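Local atomic coordinates of sister chromatid cohesion protein (Chaetomium thermophilum, PDB entry 5T8V), a protein that probably loads cohesin onto chromatin and binds chromatin, represented here by the C-terminal HEAT-repeat part of the longer loader Scc2. Residues H469-A474 / D643-D648; V1008-V1013 / P1044-A1049; A810-C815 / A854-F859. All coordinates share one frame; numbering follows the deposited sequence.

The three contacts are spaced along a predominantly helical HEAT-repeat chain and share no helix. In chain order they run contact 1, contact 3, contact 2. Centres of contacts 1 and 3 lie 54 Å apart, those of 3 and 2 are separated by 41 Å, and those of 1 and 2 by 82 Å, less than the sum of the other two, so the path through them bends. Each joins a helix (446-474, 808-824 or 1009-1016) to the loop behind a later helix. Contacts 2 and 3 close after 30 and 38 intervening residues, whereas contact 1 spans 168. The three are thus separate joints along the elongated array: two close locally and one bridges residues far apart in sequence.

Contact 1: H469-A474 / D643-D648; sequences HVRKMA and DPTILD
Arg471 reaches from its helix to the Asp643 carboxylate with one terminal nitrogen, NH2. Arg471 NH2 lies 3.2 Å from Asp643 OD2 and 3.3 Å from Asp643 OD1, and both are hydrogen bonds within a salt bridge. Neither is straight, the N-H...O angle to OD2 being 135°, as expected when a single nitrogen is shared by two oxygens. Both oxygens are met on their syn side, and the guanidinium and carboxylate planes differ by just 18°, so the groups meet nearly edge to edge. A bend in the arginine chain at chi3 (-47°) turns its end into this position.

The densest part lies around Asp643, which is buried. Besides the arginine, Thr645 OG1 donates to Asp643 OD1 at 2.7 Å, coming from above the carboxylate plane; OD1 thus accepts twice, which probably limits rotation of the carboxylate. Thr645 also lies over one guanidinium face, with CB offset toward the rim, while its CG2 is 3.6 Å from Arg471 NE. Its hydroxyl is near NH2 but badly angled for bonding. The looser side is that of Arg471 and Thr645 themselves, both partly exposed, and the two segments bury only 112 Å² in all. Replacing Arg471 with an alanine would probably leave the buried carboxylate without its close counter-charge, with Arg467 offering just a long, weak ion pair, and uncover one side of Thr645.

Asp643 is the first residue to leave the helix 628-642, and a 3-10 turn follows it. The contact is therefore a salt bridge between a helix end and an interhelical connection of the HEAT-repeat array: helix 446-474 packs on helices 481-494 and 590-602, and Leu647 of the connection is set against helices 652-660 and 666-682.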
ATOM      1  N   HIS A 469      21.723   9.290   7.503  1.00 19.58           N
ATOM      2  CA  HIS A 469      22.826   9.496   8.434  1.00 20.48           C
ATOM      3  C   HIS A 469      23.962  10.266   7.773  1.00 20.61           C
ATOM      4  O   HIS A 469      24.603  11.108   8.412  1.00 21.22           O
ATOM      5  CB  HIS A 469      23.319   8.150   8.965  1.00 20.45           C
ATOM      6  CG  HIS A 469      24.304   8.266  10.088  1.00 22.68           C
ATOM      7  ND1 HIS A 469      24.213   9.238  11.061  1.00 24.21           N
ATOM      8  CD2 HIS A 469      25.397   7.527  10.395  1.00 22.75           C
ATOM      9  CE1 HIS A 469      25.209   9.096  11.917  1.00 24.73           C
ATOM     10  NE2 HIS A 469      25.941   8.065  11.537  1.00 23.63           N
ATOM     11  N   VAL A 470      24.223  10.003   6.491  1.00 17.09           N
ATOM     12  CA  VAL A 470      25.269  10.741   5.786  1.00 17.12           C
ATOM     13  C   VAL A 470      24.900  12.214   5.687  1.00 18.21           C
ATOM     14  O   VAL A 470      25.733  13.096   5.923  1.00 18.54           O
ATOM     15  CB  VAL A 470      25.523  10.128   4.398  1.00 16.47           C
ATOM     16  CG1 VAL A 470      26.382  11.064   3.538  1.00 16.21           C
ATOM     17  CG2 VAL A 470      26.207   8.778   4.539  1.00 15.40           C
ATOM     18  N   ARG A 471      23.648  12.506   5.326  1.00 23.33           N
ATOM     19  CA  ARG A 471      23.229  13.902   5.248  1.00 25.21           C
ATOM     20  C   ARG A 471      23.380  14.588   6.600  1.00 25.32           C
ATOM     21  O   ARG A 471      23.881  15.719   6.685  1.00 24.78           O
ATOM     22  CB  ARG A 471      21.788  13.998   4.750  1.00 26.70           C
ATOM     23  CG  ARG A 471      21.510  15.248   3.914  1.00 30.33           C
ATOM     24  CD  ARG A 471      20.056  15.326   3.463  1.00 32.59           C
ATOM     25  NE  ARG A 471      19.584  14.054   2.916  1.00 32.43           N
ATOM     26  CZ  ARG A 471      19.713  13.679   1.646  1.00 31.55           C
ATOM     27  NH1 ARG A 471      20.302  14.473   0.760  1.00 30.80           N
ATOM     28  NH2 ARG A 471      19.248  12.497   1.260  1.00 31.02           N
ATOM     29  N   LYS A 472      22.971  13.909   7.674  1.00 31.88           N
ATOM     30  CA  LYS A 472      23.106  14.485   9.008  1.00 33.64           C
ATOM     31  C   LYS A 472      24.565  14.782   9.332  1.00 33.91           C
ATOM     32  O   LYS A 472      24.916  15.911   9.693  1.00 36.09           O
ATOM     33  CB  LYS A 472      22.510  13.537  10.046  1.00 35.07           C
ATOM     34  CG  LYS A 472      22.390  14.149  11.431  1.00 39.48           C
ATOM     35  CD  LYS A 472      22.388  13.086  12.511  1.00 41.33           C
ATOM     36  CE  LYS A 472      22.306  13.708  13.892  1.00 44.99           C
ATOM     37  NZ  LYS A 472      22.459  12.685  14.962  1.00 46.86           N
ATOM     38  N   MET A 473      25.433  13.774   9.212  1.00 29.04           N
ATOM     39  CA  MET A 473      26.839  13.963   9.550  1.00 29.35           C
ATOM     40  C   MET A 473      27.463  15.077   8.718  1.00 31.06           C
ATOM     41  O   MET A 473      28.261  15.873   9.228  1.00 31.55           O
ATOM     42  CB  MET A 473      27.606  12.658   9.346  1.00 28.24           C
ATOM     43  CG  MET A 473      27.128  11.504  10.210  1.00 29.21           C
ATOM     44  SD  MET A 473      28.025   9.978   9.855  1.00 29.76           S
ATOM     45  CE  MET A 473      29.592  10.360  10.632  1.00 31.16           C
ATOM     46  N   ALA A 474      27.109  15.152   7.434  1.00 27.20           N
ATOM     47  CA  ALA A 474      27.702  16.142   6.546  1.00 28.36           C
ATOM     48  C   ALA A 474      27.134  17.539   6.751  1.00 31.91           C
ATOM     49  O   ALA A 474      27.740  18.509   6.281  1.00 32.67           O
ATOM     50  CB  ALA A 474      27.505  15.724   5.088  1.00 26.92           C
ATOM     51  N   ASP A 643      14.732   8.759   5.644  1.00 30.48           N
ATOM     52  CA  ASP A 643      15.265   9.809   4.774  1.00 30.69           C
ATOM     53  C   ASP A 643      14.106  10.478   4.051  1.00 31.25           C
ATOM     54  O   ASP A 643      13.830  10.197   2.878  1.00 30.02           O
ATOM     55  CB  ASP A 643      16.276   9.235   3.779  1.00 31.97           C
ATOM     56  CG  ASP A 643      16.908  10.303   2.904  1.00 33.43           C
ATOM     57  OD1 ASP A 643      16.956  11.478   3.330  1.00 31.81           O
ATOM     58  OD2 ASP A 643      17.359   9.964   1.787  1.00 34.36           O
ATOM     59  N   PRO A 644      13.392  11.382   4.732  1.00 26.45           N
ATOM     60  CA  PRO A 644      12.213  12.011   4.111  1.00 27.47           C
ATOM     61  C   PRO A 644      12.521  12.805   2.853  1.00 28.28           C
ATOM     62  O   PRO A 644      11.586  13.141   2.112  1.00 29.67           O
ATOM     63  CB  PRO A 644      11.675  12.922   5.221  1.00 27.46           C
ATOM     64  CG  PRO A 644      12.212  12.342   6.488  1.00 27.02           C
ATOM     65  CD  PRO A 644      13.554  11.786   6.139  1.00 26.10           C
ATOM     66  N   THR A 645      13.790  13.112   2.577  1.00 37.64           N
ATOM     67  CA  THR A 645      14.114  13.908   1.398  1.00 37.70           C
ATOM     68  C   THR A 645      13.701  13.219   0.105  1.00 34.77           C
ATOM     69  O   THR A 645      13.610  13.885  -0.932  1.00 34.81           O
ATOM     70  CB  THR A 645      15.613  14.218   1.357  1.00 38.65           C
ATOM     71  OG1 THR A 645      16.350  13.004   1.179  1.00 38.92           O
ATOM     72  CG2 THR A 645      16.062  14.898   2.645  1.00 39.76           C
ATOM     73  N   ILE A 646      13.446  11.908   0.132  1.00 18.71           N
ATOM     74  CA  ILE A 646      12.993  11.217  -1.072  1.00 20.29           C
ATOM     75  C   ILE A 646      11.570  11.584  -1.449  1.00 20.56           C
ATOM     76  O   ILE A 646      11.099  11.182  -2.519  1.00 18.31           O
ATOM     77  CB  ILE A 646      13.088   9.685  -0.922  1.00 22.14           C
ATOM     78  CG1 ILE A 646      12.170   9.192   0.198  1.00 24.62           C
ATOM     79  CG2 ILE A 646      14.534   9.269  -0.664  1.00 23.17           C
ATOM     80  CD1 ILE A 646      12.083   7.693   0.290  1.00 25.68           C
ATOM     81  N   LEU A 647      10.868  12.324  -0.595  1.00 30.81           N
ATOM     82  CA  LEU A 647       9.537  12.825  -0.906  1.00 31.33           C
ATOM     83  C   LEU A 647       9.568  14.187  -1.586  1.00 33.07           C
ATOM     84  O   LEU A 647       8.504  14.754  -1.856  1.00 35.17           O
ATOM     85  CB  LEU A 647       8.701  12.907   0.374  1.00 31.03           C
ATOM     86  CG  LEU A 647       8.495  11.582   1.109  1.00 31.12           C
ATOM     87  CD1 LEU A 647       7.916  11.830   2.484  1.00 32.37           C
ATOM     88  CD2 LEU A 647       7.592  10.651   0.310  1.00 32.34           C
ATOM     89  N   ASP A 648      10.750  14.714  -1.881  1.00 41.26           N
ATOM     90  CA  ASP A 648      10.897  16.043  -2.452  1.00 43.25           C
ATOM     91  C   ASP A 648      11.038  15.970  -3.968  1.00 44.35           C
ATOM     92  O   ASP A 648      11.437  14.950  -4.535  1.00 44.40           O
ATOM     93  CB  ASP A 648      12.112  16.753  -1.853  1.00 43.29           C
ATOM     94  CG  ASP A 648      11.965  17.002  -0.365  1.00 45.48           C
ATOM     95  OD1 ASP A 648      10.815  17.035   0.125  1.00 47.68           O
ATOM     96  OD2 ASP A 648      12.997  17.169   0.320  1.00 45.26           O
TER

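Contact 2: V1008-V1013 / P1044-A1049; sequences VSKLMV and PRNYVA
Asn1046 lays its amide against the first turn of helix 1009-1016, overlapping Ser1009, Lys1010 and Val1013. It supplies 84 of the 160 Å² buried between the segments, and its CA is 6.5 Å from that of Lys1010, the closest such pair across them. The three partners meet different parts of the amide. Asn1046 OD1 lies 3.2 Å from Ser1009 CB. On the nitrogen side, Asn1046 ND2 is 3.5 Å from Lys1010 CA and nearly as close to the CB of that lysine. The amide carbon, Asn1046 CG, is reached by Val1013 CG2 at 4.0 Å, the two side chains running antiparallel alongside one another.

The asparagine CB is already directed at the helix, and with CG anti to the carbonyl carbon (chi1 -76°) the amide is brought up to Ser1009 and Lys1010. Val1013 has CG1 anti to the backbone N (chi1 174°), which leaves CG2 as the branch at the amide. In the Lys1010 side chain, CB makes the close approach; beyond CG its chain is extended and leads away from the loop.

The loop side is a type I turn from Asn1046 to Ala1049, following helix 1026-1042. That helix completes the surroundings: Asn1046 also touches Cys1040, and Val1013 rests on Val1036 and Val1039. The Ser1009 hydroxyl has its polar partners elsewhere, at Asn988 OD1 and the Ser1007 carbonyl.

The contact thus sets a helix start against an interhelical turn of the HEAT-repeat array. All the nearest atoms facing the amide are carbons, and the segments are not hydrogen-bonded to one another. Across this contact the amide therefore meets the helix by van der Waals contact; these contacts alone do not distinguish its oxygen end from its nitrogen end, and they give the joint little directional character.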
ATOM      1  N   VAL A1008     -64.147  27.863  -7.331  1.00 54.67           N
ATOM      2  CA  VAL A1008     -63.067  28.764  -7.730  1.00 51.77           C
ATOM      3  C   VAL A1008     -62.040  27.974  -8.532  1.00 49.16           C
ATOM      4  O   VAL A1008     -61.754  28.305  -9.688  1.00 47.78           O
ATOM      5  CB  VAL A1008     -62.414  29.455  -6.517  1.00 52.44           C
ATOM      6  CG1 VAL A1008     -61.426  30.516  -6.982  1.00 51.21           C
ATOM      7  CG2 VAL A1008     -63.479  30.071  -5.616  1.00 55.14           C
ATOM      8  N   SER A1009     -61.469  26.933  -7.920  1.00 59.53           N
ATOM      9  CA  SER A1009     -60.622  25.998  -8.653  1.00 55.54           C
ATOM     10  C   SER A1009     -61.259  25.627  -9.986  1.00 54.16           C
ATOM     11  O   SER A1009     -60.649  25.779 -11.052  1.00 53.29           O
ATOM     12  CB  SER A1009     -60.384  24.747  -7.806  1.00 55.96           C
ATOM     13  OG  SER A1009     -60.228  25.077  -6.435  1.00 57.21           O
ATOM     14  N   LYS A1010     -62.504  25.148  -9.937  1.00 63.01           N
ATOM     15  CA  LYS A1010     -63.213  24.794 -11.159  1.00 61.45           C
ATOM     16  C   LYS A1010     -63.512  26.016 -12.014  1.00 61.50           C
ATOM     17  O   LYS A1010     -63.664  25.890 -13.233  1.00 60.94           O
ATOM     18  CB  LYS A1010     -64.510  24.061 -10.822  1.00 63.39           C
ATOM     19  CG  LYS A1010     -65.437  23.889 -12.010  1.00 63.70           C
ATOM     20  CD  LYS A1010     -66.424  22.760 -11.794  1.00 65.69           C
ATOM     21  CE  LYS A1010     -67.442  22.704 -12.918  1.00 67.85           C
ATOM     22  NZ  LYS A1010     -68.217  21.434 -12.910  1.00 70.45           N
ATOM     23  N   LEU A1011     -63.616  27.199 -11.408  1.00 61.73           N
ATOM     24  CA  LEU A1011     -63.798  28.412 -12.198  1.00 62.15           C
ATOM     25  C   LEU A1011     -62.546  28.716 -13.011  1.00 59.86           C
ATOM     26  O   LEU A1011     -62.619  28.966 -14.222  1.00 60.14           O
ATOM     27  CB  LEU A1011     -64.156  29.586 -11.283  1.00 63.71           C
ATOM     28  CG  LEU A1011     -64.331  30.959 -11.940  1.00 64.06           C
ATOM     29  CD1 LEU A1011     -65.359  30.910 -13.061  1.00 65.24           C
ATOM     30  CD2 LEU A1011     -64.731  31.995 -10.899  1.00 64.58           C
ATOM     31  N   MET A1012     -61.381  28.678 -12.360  1.00 54.57           N
ATOM     32  CA  MET A1012     -60.123  28.883 -13.066  1.00 52.36           C
ATOM     33  C   MET A1012     -59.947  27.850 -14.173  1.00 51.35           C
ATOM     34  O   MET A1012     -59.684  28.198 -15.333  1.00 50.90           O
ATOM     35  CB  MET A1012     -58.961  28.826 -12.070  1.00 50.97           C
ATOM     36  CG  MET A1012     -59.078  29.853 -10.947  1.00 51.96           C
ATOM     37  SD  MET A1012     -57.686  29.879  -9.798  1.00 51.30           S
ATOM     38  CE  MET A1012     -57.962  28.374  -8.874  1.00 51.13           C
ATOM     39  N   VAL A1013     -60.109  26.569 -13.836  1.00 42.88           N
ATOM     40  CA  VAL A1013     -59.974  25.515 -14.839  1.00 42.21           C
ATOM     41  C   VAL A1013     -60.932  25.759 -15.999  1.00 43.15           C
ATOM     42  O   VAL A1013     -60.544  25.706 -17.172  1.00 42.42           O
ATOM     43  CB  VAL A1013     -60.207  24.134 -14.197  1.00 43.31           C
ATOM     44  CG1 VAL A1013     -60.218  23.035 -15.260  1.00 44.10           C
ATOM     45  CG2 VAL A1013     -59.135  23.848 -13.153  1.00 42.43           C
ATOM     46  N   PRO A1044     -56.929  18.283  -6.580  1.00 47.20           N
ATOM     47  CA  PRO A1044     -56.960  17.099  -7.456  1.00 47.77           C
ATOM     48  C   PRO A1044     -58.339  16.740  -7.980  1.00 49.43           C
ATOM     49  O   PRO A1044     -58.429  16.077  -9.021  1.00 48.75           O
ATOM     50  CB  PRO A1044     -56.399  15.986  -6.560  1.00 47.91           C
ATOM     51  CG  PRO A1044     -55.592  16.698  -5.527  1.00 47.20           C
ATOM     52  CD  PRO A1044     -56.305  17.988  -5.279  1.00 47.39           C
ATOM     53  N   ARG A1045     -59.418  17.142  -7.305  1.00 60.32           N
ATOM     54  CA  ARG A1045     -60.748  16.774  -7.777  1.00 62.83           C
ATOM     55  C   ARG A1045     -61.041  17.330  -9.164  1.00 61.32           C
ATOM     56  O   ARG A1045     -61.920  16.805  -9.857  1.00 62.40           O
ATOM     57  CB  ARG A1045     -61.811  17.244  -6.786  1.00 66.71           C
ATOM     58  CG  ARG A1045     -61.840  16.430  -5.497  1.00 70.48           C
ATOM     59  CD  ARG A1045     -63.260  16.129  -5.041  1.00 74.99           C
ATOM     60  NE  ARG A1045     -64.022  15.399  -6.053  1.00 78.57           N
ATOM     61  CZ  ARG A1045     -63.940  14.087  -6.262  1.00 78.92           C
ATOM     62  NH1 ARG A1045     -63.123  13.336  -5.536  1.00 78.31           N
ATOM     63  NH2 ARG A1045     -64.679  13.521  -7.209  1.00 79.30           N
ATOM     64  N   ASN A1046     -60.326  18.373  -9.591  1.00 46.84           N
ATOM     65  CA  ASN A1046     -60.503  18.887 -10.942  1.00 45.69           C
ATOM     66  C   ASN A1046     -59.936  17.945 -11.995  1.00 44.13           C
ATOM     67  O   ASN A1046     -60.376  17.993 -13.147  1.00 44.19           O
ATOM     68  CB  ASN A1046     -59.850  20.264 -11.074  1.00 44.90           C
ATOM     69  CG  ASN A1046     -60.675  21.363 -10.433  1.00 46.82           C
ATOM     70  OD1 ASN A1046     -60.232  22.020  -9.490  1.00 47.15           O
ATOM     71  ND2 ASN A1046     -61.884  21.572 -10.944  1.00 48.14           N
ATOM     72  N   TYR A1047     -58.978  17.091 -11.625  1.00 47.02           N
ATOM     73  CA  TYR A1047     -58.396  16.155 -12.582  1.00 46.60           C
ATOM     74  C   TYR A1047     -59.463  15.306 -13.263  1.00 48.75           C
ATOM     75  O   TYR A1047     -59.415  15.094 -14.481  1.00 48.48           O
ATOM     76  CB  TYR A1047     -57.389  15.241 -11.881  1.00 45.31           C
ATOM     77  CG  TYR A1047     -55.991  15.800 -11.728  1.00 43.28           C
ATOM     78  CD1 TYR A1047     -55.208  16.085 -12.840  1.00 41.63           C
ATOM     79  CD2 TYR A1047     -55.441  16.009 -10.471  1.00 43.23           C
ATOM     80  CE1 TYR A1047     -53.926  16.582 -12.703  1.00 40.10           C
ATOM     81  CE2 TYR A1047     -54.160  16.505 -10.323  1.00 41.90           C
ATOM     82  CZ  TYR A1047     -53.407  16.789 -11.441  1.00 40.41           C
ATOM     83  OH  TYR A1047     -52.131  17.282 -11.295  1.00 39.28           O
ATOM     84  N   VAL A1048     -60.432  14.806 -12.494  1.00 45.31           N
ATOM     85  CA  VAL A1048     -61.395  13.829 -12.997  1.00 47.00           C
ATOM     86  C   VAL A1048     -62.621  14.527 -13.572  1.00 48.41           C
ATOM     87  O   VAL A1048     -63.714  13.948 -13.608  1.00 50.53           O
ATOM     88  CB  VAL A1048     -61.807  12.835 -11.895  1.00 48.67           C
ATOM     89  CG1 VAL A1048     -60.606  12.036 -11.429  1.00 47.44           C
ATOM     90  CG2 VAL A1048     -62.459  13.562 -10.720  1.00 50.05           C
ATOM     91  N   ALA A1049     -62.455  15.765 -14.026  1.00 47.43           N
ATOM     92  CA  ALA A1049     -63.529  16.490 -14.688  1.00 48.69           C
ATOM     93  C   ALA A1049     -63.422  16.304 -16.195  1.00 48.22           C
ATOM     94  O   ALA A1049     -62.331  16.378 -16.767  1.00 46.35           O
ATOM     95  CB  ALA A1049     -63.474  17.977 -14.337  1.00 48.18           C
TER

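Contact 3: A810-C815 / A854-F859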
ATOM      1  N   ALA A 810     -28.015  22.224  22.957  1.00109.55           N
ATOM      2  CA  ALA A 810     -26.679  22.809  22.992  1.00107.32           C
ATOM      3  C   ALA A 810     -26.229  23.255  21.605  1.00103.16           C
ATOM      4  O   ALA A 810     -25.644  24.332  21.457  1.00101.19           O
ATOM      5  CB  ALA A 810     -25.684  21.810  23.580  1.00108.74           C
ATOM      6  N   SER A 811     -26.493  22.441  20.583  1.00 96.94           N
ATOM      7  CA  SER A 811     -26.140  22.786  19.212  1.00 92.53           C
ATOM      8  C   SER A 811     -27.170  23.688  18.545  1.00 89.97           C
ATOM      9  O   SER A 811     -27.039  23.973  17.349  1.00 87.71           O
ATOM     10  CB  SER A 811     -25.963  21.513  18.381  1.00 92.37           C
ATOM     11  OG  SER A 811     -27.201  20.840  18.214  1.00 93.84           O
ATOM     12  N   MET A 812     -28.188  24.136  19.279  1.00 89.17           N
ATOM     13  CA  MET A 812     -29.206  25.008  18.704  1.00 86.52           C
ATOM     14  C   MET A 812     -28.730  26.454  18.658  1.00 85.00           C
ATOM     15  O   MET A 812     -28.791  27.107  17.610  1.00 83.89           O
ATOM     16  CB  MET A 812     -30.498  24.895  19.517  1.00 88.28           C
ATOM     17  CG  MET A 812     -31.685  25.664  18.950  1.00 86.98           C
ATOM     18  SD  MET A 812     -32.448  24.855  17.531  1.00 86.03           S
ATOM     19  CE  MET A 812     -33.907  25.871  17.319  1.00 86.88           C
ATOM     20  N   GLU A 813     -28.244  26.969  19.788  1.00107.91           N
ATOM     21  CA  GLU A 813     -27.857  28.372  19.857  1.00107.69           C
ATOM     22  C   GLU A 813     -26.563  28.656  19.106  1.00105.23           C
ATOM     23  O   GLU A 813     -26.292  29.820  18.789  1.00104.26           O
ATOM     24  CB  GLU A 813     -27.740  28.801  21.319  1.00111.20           C
ATOM     25  CG  GLU A 813     -29.095  29.001  21.983  1.00114.28           C
ATOM     26  CD  GLU A 813     -29.031  28.961  23.496  1.00118.57           C
ATOM     27  OE1 GLU A 813     -28.131  29.606  24.072  1.00119.89           O
ATOM     28  OE2 GLU A 813     -29.883  28.281  24.108  1.00120.79           O
ATOM     29  N   VAL A 814     -25.761  27.631  18.807  1.00 94.41           N
ATOM     30  CA  VAL A 814     -24.607  27.843  17.938  1.00 90.76           C
ATOM     31  C   VAL A 814     -25.072  28.105  16.512  1.00 87.01           C
ATOM     32  O   VAL A 814     -24.478  28.915  15.790  1.00 85.84           O
ATOM     33  CB  VAL A 814     -23.638  26.647  18.015  1.00 91.59           C
ATOM     34  CG1 VAL A 814     -24.113  25.481  17.146  1.00 90.24           C
ATOM     35  CG2 VAL A 814     -22.231  27.078  17.624  1.00 90.51           C
ATOM     36  N   CYS A 815     -26.140  27.427  16.084  1.00 51.28           N
ATOM     37  CA  CYS A 815     -26.758  27.756  14.805  1.00 49.43           C
ATOM     38  C   CYS A 815     -27.449  29.110  14.871  1.00 49.46           C
ATOM     39  O   CYS A 815     -27.454  29.861  13.889  1.00 47.75           O
ATOM     40  CB  CYS A 815     -27.753  26.668  14.402  1.00 49.83           C
ATOM     41  SG  CYS A 815     -27.005  25.072  14.012  1.00 49.59           S
ATOM     42  N   ALA A 854     -36.663  27.402  11.247  1.00 50.61           N
ATOM     43  CA  ALA A 854     -36.934  28.833  11.254  1.00 49.66           C
ATOM     44  C   ALA A 854     -36.834  29.452  12.642  1.00 51.10           C
ATOM     45  O   ALA A 854     -36.714  30.677  12.751  1.00 50.39           O
ATOM     46  CB  ALA A 854     -38.324  29.104  10.682  1.00 49.57           C
ATOM     47  N   SER A 855     -36.885  28.639  13.701  1.00 75.55           N
ATOM     48  CA  SER A 855     -36.774  29.162  15.058  1.00 76.51           C
ATOM     49  C   SER A 855     -35.508  29.983  15.265  1.00 75.84           C
ATOM     50  O   SER A 855     -35.466  30.819  16.175  1.00 77.60           O
ATOM     51  CB  SER A 855     -36.804  28.008  16.063  1.00 78.03           C
ATOM     52  OG  SER A 855     -36.462  28.456  17.361  1.00 79.60           O
ATOM     53  N   LEU A 856     -34.480  29.769  14.442  1.00 70.10           N
ATOM     54  CA  LEU A 856     -33.203  30.445  14.632  1.00 69.03           C
ATOM     55  C   LEU A 856     -33.244  31.908  14.211  1.00 67.23           C
ATOM     56  O   LEU A 856     -32.343  32.668  14.579  1.00 66.98           O
ATOM     57  CB  LEU A 856     -32.114  29.714  13.846  1.00 68.23           C
ATOM     58  CG  LEU A 856     -31.934  28.238  14.205  1.00 70.21           C
ATOM     59  CD1 LEU A 856     -31.277  27.480  13.066  1.00 68.45           C
ATOM     60  CD2 LEU A 856     -31.117  28.099  15.476  1.00 72.64           C
ATOM     61  N   PHE A 857     -34.261  32.318  13.458  1.00 62.23           N
ATOM     62  CA  PHE A 857     -34.331  33.663  12.913  1.00 61.85           C
ATOM     63  C   PHE A 857     -35.177  34.563  13.806  1.00 65.70           C
ATOM     64  O   PHE A 857     -36.059  34.099  14.531  1.00 67.75           O
ATOM     65  CB  PHE A 857     -34.909  33.642  11.495  1.00 58.43           C
ATOM     66  CG  PHE A 857     -34.025  32.952  10.492  1.00 56.03           C
ATOM     67  CD1 PHE A 857     -33.908  31.571  10.484  1.00 56.42           C
ATOM     68  CD2 PHE A 857     -33.315  33.682   9.553  1.00 54.20           C
ATOM     69  CE1 PHE A 857     -33.096  30.935   9.566  1.00 55.22           C
ATOM     70  CE2 PHE A 857     -32.503  33.049   8.632  1.00 52.89           C
ATOM     71  CZ  PHE A 857     -32.394  31.675   8.638  1.00 53.52           C
ATOM     72  N   THR A 858     -34.895  35.863  13.742  1.00 52.69           N
ATOM     73  CA  THR A 858     -35.620  36.868  14.504  1.00 54.92           C
ATOM     74  C   THR A 858     -36.175  37.929  13.560  1.00 54.26           C
ATOM     75  O   THR A 858     -35.713  38.087  12.427  1.00 52.86           O
ATOM     76  CB  THR A 858     -34.724  37.530  15.561  1.00 56.44           C
ATOM     77  OG1 THR A 858     -33.704  38.305  14.917  1.00 55.14           O
ATOM     78  CG2 THR A 858     -34.071  36.479  16.446  1.00 57.81           C
ATOM     79  N   PHE A 859     -37.180  38.660  14.046  1.00 72.29           N
ATOM     80  CA  PHE A 859     -37.822  39.680  13.223  1.00 72.11           C
ATOM     81  C   PHE A 859     -36.841  40.781  12.837  1.00 73.20           C
ATOM     82  O   PHE A 859     -36.844  41.252  11.694  1.00 71.80           O
ATOM     83  CB  PHE A 859     -39.022  40.272  13.965  1.00 73.96           C
ATOM     84  CG  PHE A 859     -39.598  41.496  13.309  1.00 73.78           C
ATOM     85  CD1 PHE A 859     -40.564  41.382  12.323  1.00 72.91           C
ATOM     86  CD2 PHE A 859     -39.177  42.763  13.683  1.00 74.92           C
ATOM     87  CE1 PHE A 859     -41.097  42.508  11.720  1.00 72.64           C
ATOM     88  CE2 PHE A 859     -39.704  43.891  13.083  1.00 74.80           C
ATOM     89  CZ  PHE A 859     -40.667  43.763  12.101  1.00 73.28           C
TER
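Leu856 and Cys815 mark where the backbones come nearest, their CA atoms 7.0 Å apart. Residues 810-815 lie on helix 808-824, whereas 854-856, just past helix 839-852, keep helical backbone angles without the regular bonds. There the chain closes a tight turn, with Phe857 N bonded to Ala854 O at 3.0 Å.

From that turn Leu856 points at the helix and carries the largest share of the contact. Both its methyls rest against one carbon: Leu856 CD2 is 3.8 Å and CD1 3.9 Å from Cys815 CB. CD2 also lies beside the backbone carbonyl of Met812. Met812 runs at a slant to the leucine. Bent at chi2 (76°), it carries its methyl past CD2 of Leu856, with CE at 4.0 Å from that atom, and on to the hydroxyl of the turn, where Met812 CE lies 3.6 Å from Ser855 OG. Behind these residues, Leu797 and Leu801 of helix 791-801 and Phe849 of helix 839-852 extend the apolar surroundings.

The meeting is mostly apolar, with that carbonyl and hydroxyl at its margins. Between the segments themselves the fit is by shape; a weak bond from Arg816 NH2 to Ser855 O, one residue further along the helix, adds a polar link.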